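PDB 3GG8: pyruvate kinase from Toxoplasma gondii, which catalyses the last step of glycolysis, transferring phosphate from phosphoenolpyruvate to ADP to give pyruvate and ATP. Local coordinates for residues 32-38 with 365-371; 225-231 with 252-258; 416-420 with 444-448. All coordinates share one frame; numbering follows the deposited sequence.

Interaction 1 (32-38 with 365-371); sequences DWTAHRT and RICYEAE
Helix 356-371, the last of the (beta/alpha)8 barrel, packs here against the end of helix 30-33 and the turn after it, which leads into the first barrel strand, 39-43. At the junction with that strand the Glu371 carboxylate grips two successive amides. Its OE2 accepts from Arg37 N at 2.8 Å and its OE1 from Thr38 N at 2.8 Å, both on the syn side and about 30° out of the carboxylate plane. The hydroxyl Thr38 OG1 reaches the anti lone pair of Glu371 OE1 at 2.5 Å, so OE1 takes two donors and the carboxylate is fixed in rotation.

At the other end, Arg365 lies alongside the Trp33 indole, both pointing the same way. Its CG sits over the five-membered ring, 3.7 Å from the centroid. Arg365 NH2 comes 3.4 Å from Trp33 CZ2, and the guanidinium, its CZ 4.7 Å from the centroid of the six-membered ring, makes an off-centre cation-pi contact. Between the two ends, Tyr368 swings its ring toward Asp32, with CG anti to the backbone N (chi1 -178°), and Asp32 CB makes an off-centre CH-pi contact with it. His36 ND1 donates back to Trp33 O at 2.6 Å.

Arg37 points its guanidinium away, to Pro431 O and Gly453 O. Thr38 and Cys367 touch Val344 of strand 343-346, helix 327-339 packs against Ala370, and Lys290 of the second subunit pairs with Glu369.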
loop_
_atom_site.group_PDB
_atom_site.type_symbol
_atom_site.label_atom_id
_atom_site.label_comp_id
_atom_site.label_asym_id
_atom_site.label_seq_id
_atom_site.Cartn_x
_atom_site.Cartn_y
_atom_site.Cartn_z
ATOM N N ASP C 32 5.190 -27.179 22.375
ATOM C CA ASP C 32 4.760 -26.478 21.159
ATOM C C ASP C 32 3.238 -26.560 20.950
ATOM O O ASP C 32 2.549 -25.538 21.057
ATOM C CB ASP C 32 5.525 -26.968 19.916
ATOM C CG ASP C 32 6.976 -26.468 19.865
ATOM O OD1 ASP C 32 7.294 -25.421 20.474
ATOM O OD2 ASP C 32 7.799 -27.131 19.191
ATOM N N TRP C 33 2.714 -27.759 20.682
ATOM C CA TRP C 33 1.302 -27.892 20.304
ATOM C C TRP C 33 0.267 -27.518 21.364
ATOM O O TRP C 33 -0.842 -27.127 21.005
ATOM C CB TRP C 33 0.963 -29.233 19.623
ATOM C CG TRP C 33 1.240 -30.483 20.387
ATOM C CD1 TRP C 33 2.331 -31.299 20.251
ATOM C CD2 TRP C 33 0.397 -31.102 21.370
ATOM N NE1 TRP C 33 2.231 -32.377 21.103
ATOM C CE2 TRP C 33 1.055 -32.279 21.804
ATOM C CE3 TRP C 33 -0.846 -30.769 21.937
ATOM C CZ2 TRP C 33 0.512 -33.127 22.779
ATOM C CZ3 TRP C 33 -1.384 -31.608 22.908
ATOM C CH2 TRP C 33 -0.704 -32.769 23.323
ATOM N N THR C 34 0.618 -27.598 22.650
ATOM C CA THR C 34 -0.292 -27.076 23.705
ATOM C C THR C 34 -0.418 -25.556 23.711
ATOM O O THR C 34 -1.312 -25.013 24.356
ATOM C CB THR C 34 0.078 -27.544 25.128
ATOM O OG1 THR C 34 1.445 -27.225 25.402
ATOM C CG2 THR C 34 -0.143 -29.032 25.269
ATOM N N ALA C 35 0.460 -24.866 22.989
ATOM C CA ALA C 35 0.410 -23.411 22.935
ATOM C C ALA C 35 -0.278 -22.856 21.669
ATOM O O ALA C 35 -0.182 -21.652 21.378
ATOM C CB ALA C 35 1.803 -22.817 23.118
ATOM N N HIS C 36 -0.986 -23.728 20.942
ATOM C CA HIS C 36 -1.867 -23.305 19.838
ATOM C C HIS C 36 -2.894 -22.259 20.313
ATOM O O HIS C 36 -3.297 -22.250 21.489
ATOM C CB HIS C 36 -2.595 -24.507 19.243
ATOM C CG HIS C 36 -3.574 -25.134 20.183
ATOM N ND1 HIS C 36 -3.257 -26.217 20.972
ATOM C CD2 HIS C 36 -4.853 -24.811 20.487
ATOM C CE1 HIS C 36 -4.297 -26.529 21.725
ATOM N NE2 HIS C 36 -5.280 -25.697 21.445
ATOM N N ARG C 37 -3.311 -21.392 19.391
ATOM C CA ARG C 37 -4.193 -20.252 19.695
ATOM C C ARG C 37 -5.690 -20.553 19.549
ATOM O O ARG C 37 -6.522 -20.055 20.321
ATOM C CB ARG C 37 -3.791 -19.054 18.827
ATOM C CG ARG C 37 -2.282 -18.932 18.594
ATOM C CD ARG C 37 -1.534 -18.466 19.848
ATOM N NE ARG C 37 -2.028 -17.167 20.316
ATOM C CZ ARG C 37 -1.703 -15.992 19.778
ATOM N NH1 ARG C 37 -0.862 -15.941 18.753
ATOM N NH2 ARG C 37 -2.218 -14.868 20.264
ATOM N N THR C 38 -6.031 -21.378 18.564
ATOM C CA THR C 38 -7.408 -21.860 18.361
ATOM C C THR C 38 -7.973 -22.581 19.606
ATOM O O THR C 38 -7.266 -23.346 20.254
ATOM C CB THR C 38 -7.489 -22.738 17.057
ATOM O OG1 THR C 38 -6.871 -22.030 15.961
ATOM C CG2 THR C 38 -8.912 -23.054 16.685
ATOM N N ARG C 365 -2.827 -30.587 17.938
ATOM C CA ARG C 365 -1.703 -30.726 17.008
ATOM C C ARG C 365 -2.037 -30.149 15.634
ATOM O O ARG C 365 -1.232 -29.431 15.080
ATOM C CB ARG C 365 -1.282 -32.187 16.858
ATOM C CG ARG C 365 -0.387 -32.724 17.960
ATOM C CD ARG C 365 0.075 -34.142 17.624
ATOM N NE ARG C 365 -0.739 -35.170 18.283
ATOM C CZ ARG C 365 -0.467 -35.686 19.488
ATOM N NH1 ARG C 365 -1.262 -36.620 20.013
ATOM N NH2 ARG C 365 0.604 -35.275 20.168
ATOM N N ILE C 366 -3.222 -30.458 15.101
ATOM C CA ILE C 366 -3.637 -29.954 13.779
ATOM C C ILE C 366 -3.800 -28.436 13.820
ATOM O O ILE C 366 -3.446 -27.753 12.874
ATOM C CB ILE C 366 -4.957 -30.566 13.274
ATOM C CG1 ILE C 366 -4.833 -32.073 13.074
ATOM C CG2 ILE C 366 -5.385 -29.923 11.951
ATOM C CD1 ILE C 366 -6.189 -32.784 13.091
ATOM N N CYS C 367 -4.321 -27.924 14.933
ATOM C CA CYS C 367 -4.447 -26.480 15.122
ATOM C C CYS C 367 -3.076 -25.838 15.084
ATOM O O CYS C 367 -2.857 -24.883 14.340
ATOM C CB CYS C 367 -5.142 -26.150 16.438
ATOM S SG CYS C 367 -6.942 -26.375 16.355
ATOM N N TYR C 368 -2.147 -26.384 15.866
ATOM C CA TYR C 368 -0.808 -25.843 15.912
ATOM C C TYR C 368 -0.196 -25.759 14.525
ATOM O O TYR C 368 0.370 -24.724 14.188
ATOM C CB TYR C 368 0.112 -26.625 16.865
ATOM C CG TYR C 368 1.500 -26.028 16.941
ATOM C CD1 TYR C 368 2.513 -26.457 16.070
ATOM C CD2 TYR C 368 1.796 -25.007 17.847
ATOM C CE1 TYR C 368 3.802 -25.899 16.116
ATOM C CE2 TYR C 368 3.091 -24.438 17.901
ATOM C CZ TYR C 368 4.077 -24.894 17.030
ATOM O OH TYR C 368 5.343 -24.355 17.081
ATOM N N GLU C 369 -0.305 -26.827 13.732
ATOM C CA GLU C 369 0.331 -26.871 12.397
ATOM C C GLU C 369 -0.285 -25.888 11.418
ATOM O O GLU C 369 0.412 -25.347 10.566
ATOM C CB GLU C 369 0.249 -28.264 11.788
ATOM C CG GLU C 369 0.908 -29.332 12.598
ATOM C CD GLU C 369 2.423 -29.349 12.468
ATOM O OE1 GLU C 369 3.021 -28.484 11.790
ATOM O OE2 GLU C 369 3.024 -30.259 13.055
ATOM N N ALA C 370 -1.602 -25.691 11.519
ATOM C CA ALA C 370 -2.320 -24.746 10.660
ATOM C C ALA C 370 -1.886 -23.337 10.998
ATOM O O ALA C 370 -1.689 -22.516 10.120
ATOM C CB ALA C 370 -3.837 -24.888 10.835
ATOM N N GLU C 371 -1.737 -23.071 12.287
ATOM C CA GLU C 371 -1.307 -21.770 12.773
ATOM C C GLU C 371 0.125 -21.444 12.334
ATOM O O GLU C 371 0.502 -20.279 12.252
ATOM C CB GLU C 371 -1.482 -21.700 14.288
ATOM C CG GLU C 371 -2.944 -21.514 14.691
ATOM C CD GLU C 371 -3.229 -21.918 16.118
ATOM O OE1 GLU C 371 -4.415 -22.165 16.446
ATOM O OE2 GLU C 371 -2.272 -21.981 16.911
#

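Interaction 2 (225-231 with 252-258); sequences IAASFVQ and IIPKIEN
Lys255 lies along Ser228 where strands 224-227 and 251-256, neighbours four and five of the parallel (beta/alpha)8 barrel, reach their C-terminal ends. Helix 233-243 makes the crossover between them. The lysine chain is extended except for a bend at chi3 (66°), which turns CE and NZ toward the serine hydroxyl and lets NZ donate to Ser228 OG at 2.8 Å. Asp101 forms a salt bridge with the same NZ, and Thr102 O bonds the serine hydroxyl, so this pair is tied to the preceding strand too.

Parallel pairing holds through Ala227, ending with Lys255 N to Ala227 O at 3.0 Å. Beyond it the first chain turns: Phe229 takes a left-handed backbone conformation (phi 57°), and it is Val230 N, not Phe229 N, that bonds Lys255 O, also at 3.0 Å. Phe229 N is handed instead to the carboxylate of Glu257, whose OE1 it meets at 2.6 Å from above the carboxylate plane. Glu257 OE2 lies close to Asp281, a carboxylate pair consistent with the metal dependence of this family, whose active site is at this end of the barrel.

The Phe229 ring crosses Asn258 at about a right angle, ring and amide planes 42° apart, with OD1 over one face and ND2 3.3 Å from CZ. Val230 crosses Pro254 obliquely, its CG2 3.7 Å from the proline CB, on the side covered by helix 265-271.

Asn258 is the N-cap of helix 259-263, and its ND2 donates to Gln231 OE1 (2.9 Å), which lies close to the Asn258 amide plane. Its OD1 receives a bond from a water that also donates to Val230 O and accepts from Glu257 N, 2.8 Å away.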
loop_
_atom_site.group_PDB
_atom_site.type_symbol
_atom_site.label_atom_id
_atom_site.label_comp_id
_atom_site.label_asym_id
_atom_site.label_seq_id
_atom_site.Cartn_x
_atom_site.Cartn_y
_atom_site.Cartn_z
ATOM N N ILE C 225 -25.504 -20.466 25.560
ATOM C CA ILE C 225 -26.515 -21.285 24.907
ATOM C C ILE C 225 -26.177 -21.351 23.412
ATOM O O ILE C 225 -26.014 -20.326 22.754
ATOM C CB ILE C 225 -27.954 -20.728 25.079
ATOM C CG1 ILE C 225 -28.288 -20.389 26.547
ATOM C CG2 ILE C 225 -28.992 -21.670 24.460
ATOM C CD1 ILE C 225 -28.416 -21.566 27.523
ATOM N N ALA C 226 -26.036 -22.559 22.891
ATOM C CA ALA C 226 -25.963 -22.755 21.454
ATOM C C ALA C 226 -27.354 -23.202 21.040
ATOM O O ALA C 226 -27.851 -24.195 21.549
ATOM C CB ALA C 226 -24.918 -23.807 21.085
ATOM N N ALA C 227 -28.000 -22.440 20.159
ATOM C CA ALA C 227 -29.396 -22.685 19.828
ATOM C C ALA C 227 -29.450 -23.348 18.454
ATOM O O ALA C 227 -29.078 -22.749 17.456
ATOM C CB ALA C 227 -30.170 -21.386 19.833
ATOM N N SER C 228 -29.915 -24.588 18.406
ATOM C CA SER C 228 -29.945 -25.305 17.136
ATOM C C SER C 228 -30.915 -24.672 16.143
ATOM O O SER C 228 -31.934 -24.098 16.541
ATOM C CB SER C 228 -30.267 -26.783 17.373
ATOM O OG SER C 228 -29.196 -27.374 18.078
ATOM N N PHE C 229 -30.562 -24.741 14.854
ATOM C CA PHE C 229 -31.476 -24.396 13.761
ATOM C C PHE C 229 -32.054 -22.975 13.832
ATOM O O PHE C 229 -33.271 -22.784 13.710
ATOM C CB PHE C 229 -32.623 -25.429 13.703
ATOM C CG PHE C 229 -33.122 -25.712 12.311
ATOM C CD1 PHE C 229 -32.424 -26.565 11.466
ATOM C CD2 PHE C 229 -34.304 -25.148 11.853
ATOM C CE1 PHE C 229 -32.892 -26.840 10.173
ATOM C CE2 PHE C 229 -34.770 -25.420 10.562
ATOM C CZ PHE C 229 -34.064 -26.263 9.731
ATOM N N VAL C 230 -31.205 -21.964 14.021
ATOM C CA VAL C 230 -31.717 -20.594 14.073
ATOM C C VAL C 230 -32.035 -20.103 12.662
ATOM O O VAL C 230 -31.187 -20.169 11.763
ATOM C CB VAL C 230 -30.763 -19.622 14.799
ATOM C CG1 VAL C 230 -31.169 -18.175 14.536
ATOM C CG2 VAL C 230 -30.756 -19.909 16.298
ATOM N N GLN C 231 -33.265 -19.629 12.473
ATOM C CA GLN C 231 -33.744 -19.264 11.149
ATOM C C GLN C 231 -33.891 -17.756 10.927
ATOM O O GLN C 231 -33.971 -17.309 9.777
ATOM C CB GLN C 231 -35.053 -19.986 10.840
ATOM C CG GLN C 231 -34.883 -21.468 10.614
ATOM C CD GLN C 231 -36.128 -22.107 10.037
ATOM O OE1 GLN C 231 -36.099 -22.646 8.924
ATOM N NE2 GLN C 231 -37.232 -22.055 10.788
ATOM N N ILE C 252 -25.255 -15.934 23.729
ATOM C CA ILE C 252 -26.064 -16.670 22.759
ATOM C C ILE C 252 -25.278 -16.982 21.489
ATOM O O ILE C 252 -24.725 -16.076 20.863
ATOM C CB ILE C 252 -27.372 -15.891 22.417
ATOM C CG1 ILE C 252 -28.149 -15.575 23.700
ATOM C CG2 ILE C 252 -28.291 -16.699 21.465
ATOM C CD1 ILE C 252 -29.318 -14.643 23.481
ATOM N N ILE C 253 -25.237 -18.265 21.121
ATOM C CA ILE C 253 -24.469 -18.731 19.952
ATOM C C ILE C 253 -25.392 -19.463 18.970
ATOM O O ILE C 253 -25.528 -20.682 19.043
ATOM C CB ILE C 253 -23.298 -19.682 20.351
ATOM C CG1 ILE C 253 -22.370 -19.052 21.402
ATOM C CG2 ILE C 253 -22.532 -20.166 19.097
ATOM C CD1 ILE C 253 -21.563 -17.818 20.907
ATOM N N PRO C 254 -26.049 -18.723 18.064
ATOM C CA PRO C 254 -26.937 -19.362 17.099
ATOM C C PRO C 254 -26.197 -20.364 16.211
ATOM O O PRO C 254 -25.053 -20.113 15.804
ATOM C CB PRO C 254 -27.442 -18.185 16.252
ATOM C CG PRO C 254 -27.262 -17.001 17.101
ATOM C CD PRO C 254 -26.027 -17.260 17.892
ATOM N N LYS C 255 -26.852 -21.492 15.945
ATOM C CA LYS C 255 -26.344 -22.502 15.034
ATOM C C LYS C 255 -26.979 -22.291 13.650
ATOM O O LYS C 255 -28.211 -22.225 13.513
ATOM C CB LYS C 255 -26.640 -23.913 15.576
ATOM C CG LYS C 255 -25.792 -24.301 16.793
ATOM C CD LYS C 255 -26.290 -25.559 17.515
ATOM C CE LYS C 255 -26.166 -26.790 16.666
ATOM N NZ LYS C 255 -26.568 -27.967 17.498
ATOM N N ILE C 256 -26.129 -22.143 12.637
ATOM C CA ILE C 256 -26.612 -21.897 11.284
ATOM C C ILE C 256 -26.610 -23.248 10.610
ATOM O O ILE C 256 -25.541 -23.856 10.457
ATOM C CB ILE C 256 -25.743 -20.875 10.491
ATOM C CG1 ILE C 256 -25.545 -19.562 11.274
ATOM C CG2 ILE C 256 -26.324 -20.612 9.058
ATOM C CD1 ILE C 256 -26.822 -18.755 11.613
ATOM N N GLU C 257 -27.809 -23.711 10.239
ATOM C CA GLU C 257 -28.032 -25.074 9.746
ATOM C C GLU C 257 -28.848 -25.183 8.456
ATOM O O GLU C 257 -28.890 -26.262 7.855
ATOM C CB GLU C 257 -28.712 -25.936 10.806
ATOM C CG GLU C 257 -28.193 -25.762 12.227
ATOM C CD GLU C 257 -28.597 -26.897 13.126
ATOM O OE1 GLU C 257 -28.921 -26.656 14.296
ATOM O OE2 GLU C 257 -28.588 -28.048 12.666
ATOM N N ASN C 258 -29.514 -24.104 8.033
ATOM C CA ASN C 258 -30.237 -24.132 6.755
ATOM C C ASN C 258 -30.157 -22.810 5.971
ATOM O O ASN C 258 -29.386 -21.906 6.329
ATOM C CB ASN C 258 -31.687 -24.658 6.923
ATOM C CG ASN C 258 -32.626 -23.662 7.601
ATOM O OD1 ASN C 258 -32.193 -22.717 8.270
ATOM N ND2 ASN C 258 -33.935 -23.881 7.431
HETATM O O HOH W 1 -30.336 -22.492 10.273
#

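Interaction 3 (416-420 with 444-448); sequences LTETG and TIKHL
The flat peptide group of Glu418 is met in its own plane by Thr444, whose OG1 donates to a lone pair of Glu418 O at 2.7 Å with a C=O...donor angle of 140°. The other flat group, the His447 imidazole, is reached through a water that lies between His447 ND1 (2.8 Å) and Thr419 O (3.0 Å). The ring meets Phe224 of the barrel edge-to-face, and its NE2 makes weak bonds to His249 O and Asn223 O. Loop 416-420 and helix 442-447 belong to the C-terminal alpha/beta domain, where the loop leaves the central strand 412-416 and the helix follows the adjacent strand 435-439. In relatives regulated by a sugar phosphate, the equivalent loop contributes to the effector site.

In Thr444 a chi1 of -76° puts OG1 beside the backbone N and CG2 anti to it, and CG2 comes 3.5 Å from Gly420 N. Gly420 has a positive phi of 98° and sits at the N-cap of helix 421-427. Lacking a side chain, it lets Leu448 CD1 approach to 4.1 Å from its CA. The second branch of that leucine, CD2, meets Thr417 CG2 tip to tip at 4.2 Å; Leu448 also touches Ala437 of strand 435-439.

Thr417 OG1 has its main partner in Glu496, while Glu497 takes Thr419 OG1. The loop is closed on itself by a weak bond in which Gly420 N donates to Thr417 OG1, 2.8 Å away.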
loop_
_atom_site.group_PDB
_atom_site.type_symbol
_atom_site.label_atom_id
_atom_site.label_comp_id
_atom_site.label_asym_id
_atom_site.label_seq_id
_atom_site.Cartn_x
_atom_site.Cartn_y
_atom_site.Cartn_z
ATOM N N LEU C 416 -6.381 -6.143 30.049
ATOM C CA LEU C 416 -7.110 -5.983 31.294
ATOM C C LEU C 416 -8.543 -5.670 30.934
ATOM O O LEU C 416 -8.797 -4.739 30.167
ATOM C CB LEU C 416 -6.516 -4.863 32.140
ATOM C CG LEU C 416 -5.227 -5.156 32.904
ATOM C CD1 LEU C 416 -4.033 -5.255 31.933
ATOM C CD2 LEU C 416 -4.997 -4.061 33.960
ATOM N N THR C 417 -9.486 -6.430 31.481
ATOM C CA THR C 417 -10.855 -6.370 30.957
ATOM C C THR C 417 -11.944 -6.746 31.963
ATOM O O THR C 417 -11.816 -7.714 32.717
ATOM C CB THR C 417 -10.991 -7.234 29.671
ATOM O OG1 THR C 417 -12.257 -6.988 29.059
ATOM C CG2 THR C 417 -10.857 -8.733 29.985
ATOM N N GLU C 418 -13.011 -5.965 31.975
ATOM C CA GLU C 418 -14.142 -6.245 32.846
ATOM C C GLU C 418 -15.160 -7.053 32.063
ATOM O O GLU C 418 -15.515 -8.158 32.471
ATOM C CB GLU C 418 -14.728 -4.945 33.395
ATOM C CG GLU C 418 -15.923 -5.088 34.355
ATOM C CD GLU C 418 -15.673 -6.020 35.555
ATOM O OE1 GLU C 418 -16.670 -6.497 36.151
ATOM O OE2 GLU C 418 -14.491 -6.278 35.895
ATOM N N THR C 419 -15.576 -6.533 30.907
ATOM C CA THR C 419 -16.652 -7.139 30.115
ATOM C C THR C 419 -16.140 -8.116 29.066
ATOM O O THR C 419 -16.938 -8.812 28.427
ATOM C CB THR C 419 -17.479 -6.087 29.337
ATOM O OG1 THR C 419 -16.728 -5.640 28.193
ATOM C CG2 THR C 419 -17.907 -4.901 30.220
ATOM N N GLY C 420 -14.824 -8.146 28.864
ATOM C CA GLY C 420 -14.234 -8.965 27.804
ATOM C C GLY C 420 -13.926 -8.195 26.528
ATOM O O GLY C 420 -13.154 -8.675 25.680
ATOM N N THR C 444 -16.948 -13.295 32.641
ATOM C CA THR C 444 -16.079 -12.798 31.566
ATOM C C THR C 444 -14.916 -13.748 31.284
ATOM O O THR C 444 -14.655 -14.070 30.129
ATOM C CB THR C 444 -15.574 -11.359 31.832
ATOM O OG1 THR C 444 -16.635 -10.441 31.575
ATOM C CG2 THR C 444 -14.416 -10.974 30.915
ATOM N N ILE C 445 -14.220 -14.198 32.322
ATOM C CA ILE C 445 -13.156 -15.194 32.145
ATOM C C ILE C 445 -13.639 -16.469 31.410
ATOM O O ILE C 445 -12.924 -17.006 30.548
ATOM C CB ILE C 445 -12.486 -15.527 33.496
ATOM C CG1 ILE C 445 -11.444 -14.464 33.821
ATOM C CG2 ILE C 445 -11.821 -16.912 33.489
ATOM C CD1 ILE C 445 -11.737 -13.827 35.103
ATOM N N LYS C 446 -14.847 -16.922 31.744
ATOM C CA LYS C 446 -15.478 -18.069 31.083
ATOM C C LYS C 446 -15.853 -17.785 29.615
ATOM O O LYS C 446 -15.634 -18.629 28.745
ATOM C CB LYS C 446 -16.720 -18.533 31.868
ATOM C CG LYS C 446 -16.442 -19.030 33.294
ATOM C CD LYS C 446 -16.109 -20.497 33.313
ATOM C CE LYS C 446 -15.904 -21.024 34.718
ATOM N NZ LYS C 446 -17.176 -21.118 35.483
ATOM N N HIS C 447 -16.415 -16.607 29.347
ATOM C CA HIS C 447 -16.791 -16.219 27.985
ATOM C C HIS C 447 -15.592 -16.156 27.041
ATOM O O HIS C 447 -15.702 -16.409 25.852
ATOM C CB HIS C 447 -17.541 -14.883 27.983
ATOM C CG HIS C 447 -18.884 -14.938 28.648
ATOM N ND1 HIS C 447 -19.393 -13.890 29.387
ATOM C CD2 HIS C 447 -19.824 -15.914 28.686
ATOM C CE1 HIS C 447 -20.592 -14.209 29.835
ATOM N NE2 HIS C 447 -20.875 -15.435 29.431
ATOM N N LEU C 448 -14.439 -15.842 27.605
ATOM C CA LEU C 448 -13.205 -15.646 26.853
ATOM C C LEU C 448 -12.549 -16.948 26.413
ATOM O O LEU C 448 -11.570 -16.927 25.669
ATOM C CB LEU C 448 -12.230 -14.825 27.710
ATOM C CG LEU C 448 -11.986 -13.324 27.482
ATOM C CD1 LEU C 448 -12.969 -12.614 26.556
ATOM C CD2 LEU C 448 -11.858 -12.616 28.817
HETATM O O HOH W 2 -18.067 -11.536 28.535
#

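How the interactions relate
Interactions 2 and 3 are mostly buried, interaction 1 only partly. Interaction 2 joins two neighbouring barrel strands by backbone bonds, with charged and polar side chains gathered where they end. Interaction 1 encloses it along the chain, the centres of interactions 1 and 2 lying about 27 Å apart, and joins the last helix of the same barrel to the chain entering its first strand through a carboxylate and aromatic packing. Interaction 3 follows both in sequence and belongs to another domain; it is smaller, with one direct hydrogen bond, one bridging water and a few methyl contacts. The nearest atoms of interactions 2 and 3 are about 7 Å apart, and the C-terminal domain meets the barrel beside the 225-231 segment.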